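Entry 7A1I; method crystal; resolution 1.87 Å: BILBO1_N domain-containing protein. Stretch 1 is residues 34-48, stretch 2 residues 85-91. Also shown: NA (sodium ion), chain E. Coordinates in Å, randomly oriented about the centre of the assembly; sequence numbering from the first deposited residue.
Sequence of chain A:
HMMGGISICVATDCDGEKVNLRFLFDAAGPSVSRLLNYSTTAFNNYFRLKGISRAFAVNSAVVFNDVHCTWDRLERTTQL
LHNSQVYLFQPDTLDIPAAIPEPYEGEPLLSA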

# COMPACT_ATOMS: atom_id res chain seq x y z
N ARG A 34 -9.74 -0.43 7.71
CA ARG A 34 -9.62 -1.86 7.41
C ARG A 34 -8.49 -2.13 6.43
O ARG A 34 -7.71 -3.07 6.61
CB ARG A 34 -10.94 -2.38 6.85
CG ARG A 34 -11.04 -3.91 6.86
CD ARG A 34 -11.29 -4.43 8.28
NE ARG A 34 -12.60 -4.01 8.78
CZ ARG A 34 -13.02 -4.18 10.02
NH1 ARG A 34 -12.24 -4.76 10.92
NH2 ARG A 34 -14.23 -3.76 10.38
N LEU A 35 -8.41 -1.34 5.36
CA LEU A 35 -7.34 -1.48 4.39
C LEU A 35 -5.97 -1.31 5.05
O LEU A 35 -5.01 -2.03 4.71
CB LEU A 35 -7.53 -0.47 3.27
CG LEU A 35 -6.38 -0.42 2.27
CD1 LEU A 35 -6.36 -1.70 1.42
CD2 LEU A 35 -6.53 0.82 1.42
N LEU A 36 -5.85 -0.38 5.99
CA LEU A 36 -4.58 -0.17 6.67
C LEU A 36 -4.22 -1.34 7.58
O LEU A 36 -3.04 -1.72 7.68
CB LEU A 36 -4.61 1.15 7.45
CG LEU A 36 -4.62 2.41 6.57
CD1 LEU A 36 -4.70 3.68 7.42
CD2 LEU A 36 -3.45 2.48 5.58
N ASN A 37 -5.21 -1.91 8.28
CA ASN A 37 -4.94 -3.07 9.14
C ASN A 37 -4.54 -4.29 8.31
O ASN A 37 -3.60 -5.02 8.68
CB ASN A 37 -6.16 -3.40 10.01
CG ASN A 37 -6.48 -2.30 11.02
OD1 ASN A 37 -5.62 -1.50 11.40
ND2 ASN A 37 -7.73 -2.25 11.46
N TYR A 38 -5.25 -4.56 7.21
CA TYR A 38 -4.87 -5.65 6.30
C TYR A 38 -3.46 -5.45 5.76
O TYR A 38 -2.66 -6.39 5.71
CB TYR A 38 -5.86 -5.76 5.14
CG TYR A 38 -7.21 -6.37 5.46
CD1 TYR A 38 -8.23 -6.38 4.51
CD2 TYR A 38 -7.48 -6.91 6.71
CE1 TYR A 38 -9.47 -6.94 4.79
CE2 TYR A 38 -8.72 -7.47 7.00
CZ TYR A 38 -9.71 -7.48 6.04
OH TYR A 38 -10.93 -8.03 6.33
N SER A 39 -3.15 -4.21 5.34
CA SER A 39 -1.83 -3.90 4.81
C SER A 39 -0.74 -4.09 5.86
O SER A 39 0.35 -4.58 5.55
CB SER A 39 -1.81 -2.45 4.30
OG SER A 39 -2.70 -2.27 3.22
N THR A 40 -1.01 -3.67 7.09
CA THR A 40 -0.01 -3.81 8.14
C THR A 40 0.27 -5.29 8.44
O THR A 40 1.44 -5.70 8.55
CB THR A 40 -0.47 -3.06 9.39
OG1 THR A 40 -0.45 -1.65 9.11
CG2 THR A 40 0.41 -3.39 10.59
N THR A 41 -0.79 -6.10 8.52
CA THR A 41 -0.59 -7.54 8.71
C THR A 41 0.21 -8.14 7.56
O THR A 41 1.17 -8.91 7.78
CB THR A 41 -1.94 -8.25 8.83
OG1 THR A 41 -2.66 -7.72 9.94
CG2 THR A 41 -1.72 -9.75 9.07
N ALA A 42 -0.17 -7.81 6.32
CA ALA A 42 0.44 -8.40 5.14
C ALA A 42 1.90 -8.02 5.01
O ALA A 42 2.74 -8.86 4.67
CB ALA A 42 -0.32 -7.99 3.87
N PHE A 43 2.24 -6.76 5.26
CA PHE A 43 3.63 -6.35 5.10
C PHE A 43 4.49 -6.80 6.27
O PHE A 43 5.68 -7.07 6.08
CB PHE A 43 3.73 -4.84 4.92
CG PHE A 43 3.36 -4.37 3.55
CD1 PHE A 43 2.41 -3.37 3.38
CD2 PHE A 43 3.94 -4.94 2.43
CE1 PHE A 43 2.05 -2.95 2.11
CE2 PHE A 43 3.59 -4.52 1.16
CZ PHE A 43 2.64 -3.52 1.00
N ASN A 44 3.93 -6.92 7.47
CA ASN A 44 4.72 -7.55 8.53
C ASN A 44 5.06 -9.00 8.17
O ASN A 44 6.20 -9.44 8.35
CB ASN A 44 3.99 -7.46 9.86
CG ASN A 44 4.33 -6.20 10.62
OD1 ASN A 44 5.44 -6.06 11.12
ND2 ASN A 44 3.37 -5.27 10.71
N ASN A 45 4.09 -9.74 7.62
CA ASN A 45 4.40 -11.11 7.19
C ASN A 45 5.38 -11.11 6.02
O ASN A 45 6.24 -12.01 5.92
CB ASN A 45 3.13 -11.86 6.81
CG ASN A 45 2.38 -12.37 8.02
OD1 ASN A 45 2.98 -12.65 9.06
ND2 ASN A 45 1.06 -12.47 7.91
N TYR A 46 5.27 -10.14 5.12
CA TYR A 46 6.22 -10.06 4.02
C TYR A 46 7.64 -9.82 4.54
O TYR A 46 8.57 -10.57 4.21
CB TYR A 46 5.80 -8.96 3.04
CG TYR A 46 6.70 -8.87 1.82
CD1 TYR A 46 7.71 -7.92 1.75
CD2 TYR A 46 6.54 -9.74 0.76
CE1 TYR A 46 8.55 -7.85 0.63
CE2 TYR A 46 7.37 -9.68 -0.36
CZ TYR A 46 8.36 -8.71 -0.42
OH TYR A 46 9.18 -8.65 -1.52
N PHE A 47 7.80 -8.83 5.42
CA PHE A 47 9.10 -8.57 6.05
C PHE A 47 9.65 -9.83 6.72
O PHE A 47 10.85 -10.11 6.61
CB PHE A 47 8.99 -7.46 7.11
CG PHE A 47 9.04 -6.05 6.55
CD1 PHE A 47 8.79 -5.80 5.21
CD2 PHE A 47 9.38 -4.99 7.38
CE1 PHE A 47 8.85 -4.49 4.71
CE2 PHE A 47 9.43 -3.68 6.90
CZ PHE A 47 9.16 -3.43 5.56
N ARG A 48 8.79 -10.59 7.42
CA ARG A 48 9.27 -11.82 8.06
C ARG A 48 9.71 -12.83 7.01
O ARG A 48 10.69 -13.56 7.22
CB ARG A 48 8.19 -12.46 8.94
CG ARG A 48 7.63 -11.58 10.03
CD ARG A 48 8.67 -11.16 11.06
NE ARG A 48 8.16 -10.00 11.79
CZ ARG A 48 8.56 -8.75 11.58
NH1 ARG A 48 9.51 -8.48 10.69
NH2 ARG A 48 8.00 -7.76 12.29
NA NA E . 7.98 8.88 6.96
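Stretch 2 85-91: QVYLFQP

A helix packing on a β-strand usually does so through side chains that recur on one face of each element, and the BILBO1_N domain-containing protein offers a compact example. At the apolar centre stands L88, the residue of stretch 2 most covered by the helix. Its CD2 lies 3.6 Å from CD2 of L36, while its CD1 lies 3.6 Å from CB of S39 and 4.2 Å from CE1 of F43. The last of these contacts meets the phenyl ring at its edge, near the ring plane. L36 directs its CA-to-CB bond sideways, yet the end of its side chain comes nearer to the strand. One step along the same strand face, V86 meets L35, with CG2 of V86 4.1 Å from CD2 of L35.

The spacing follows from backbone geometry. Residues 85-89 are extended, so alternate side chains face the helix: V86 and L88 point toward it, while Y87 is out of reach. Residues 34-48 are helical, and L35, S39, F43 and F47, four residues apart, all point toward stretch 2. The N-to-C directions of helix and strand differ by 64°, with a signed crossing angle of -64°, and the axes approach to 11.1 Å. That separation leaves room for side chains, and no hydrogen bond joins the two stretches. The hydroxyl of S39 is instead turned back onto its own helix, where OG donates to O of L35 at 2.8 Å.

Toward the polar edge, the chain leaves the strand and continues as loop. Q90 still points toward the helix, and its OE1 lies 3.7 Å from CZ of F47, at the ring edge and near its plane. The backbone of Q90 serves a different partner: its O binds the sodium ion at 3.0 Å.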

# COMPACT_ATOMS: atom_id res chain seq x y z
N GLN A 85 -4.41 2.87 -6.36
CA GLN A 85 -3.06 2.55 -5.91
C GLN A 85 -2.79 3.38 -4.66
O GLN A 85 -2.81 4.62 -4.70
CB GLN A 85 -2.00 2.84 -6.98
CG GLN A 85 -0.58 2.55 -6.51
CD GLN A 85 -0.29 1.04 -6.39
OE1 GLN A 85 -0.39 0.30 -7.37
NE2 GLN A 85 0.04 0.59 -5.19
N VAL A 86 -2.54 2.69 -3.57
CA VAL A 86 -2.18 3.31 -2.30
C VAL A 86 -0.69 3.15 -2.07
O VAL A 86 -0.07 2.16 -2.49
CB VAL A 86 -3.00 2.66 -1.16
CG1 VAL A 86 -2.48 3.11 0.21
CG2 VAL A 86 -4.47 3.07 -1.30
N TYR A 87 -0.09 4.14 -1.40
CA TYR A 87 1.29 4.07 -0.96
C TYR A 87 1.36 4.38 0.53
O TYR A 87 0.81 5.39 0.97
CB TYR A 87 2.21 5.03 -1.73
CG TYR A 87 3.68 4.76 -1.50
CD1 TYR A 87 4.42 5.52 -0.58
CD2 TYR A 87 4.34 3.75 -2.20
CE1 TYR A 87 5.78 5.26 -0.37
CE2 TYR A 87 5.69 3.48 -1.99
CZ TYR A 87 6.40 4.23 -1.08
OH TYR A 87 7.74 3.97 -0.89
N LEU A 88 2.06 3.53 1.28
CA LEU A 88 2.21 3.65 2.72
C LEU A 88 3.62 4.10 3.06
O LEU A 88 4.60 3.46 2.65
CB LEU A 88 1.88 2.33 3.43
CG LEU A 88 0.49 1.78 3.11
CD1 LEU A 88 0.24 0.46 3.85
CD2 LEU A 88 -0.60 2.82 3.44
N PHE A 89 3.73 5.24 3.74
CA PHE A 89 4.99 5.69 4.30
C PHE A 89 5.21 5.02 5.65
O PHE A 89 4.26 4.69 6.37
CB PHE A 89 5.01 7.21 4.44
CG PHE A 89 4.97 7.93 3.14
CD1 PHE A 89 6.09 7.92 2.30
CD2 PHE A 89 3.83 8.60 2.72
CE1 PHE A 89 6.07 8.57 1.09
CE2 PHE A 89 3.81 9.27 1.51
CZ PHE A 89 4.94 9.25 0.68
N GLN A 90 6.49 4.81 5.99
CA GLN A 90 6.86 4.20 7.26
C GLN A 90 7.73 5.14 8.08
O GLN A 90 8.42 6.00 7.53
CB GLN A 90 7.63 2.89 7.05
CG GLN A 90 6.92 1.85 6.21
CD GLN A 90 7.87 0.73 5.83
OE1 GLN A 90 8.43 0.06 6.71
NE2 GLN A 90 8.07 0.52 4.53
N PRO A 91 7.75 4.99 9.40
CA PRO A 91 8.76 5.68 10.21
C PRO A 91 10.12 5.01 10.06
O PRO A 91 10.22 3.86 9.64
CB PRO A 91 8.22 5.53 11.64
CG PRO A 91 7.48 4.22 11.60
CD PRO A 91 6.85 4.15 10.23
O HOH W 1 5.94 9.64 6.77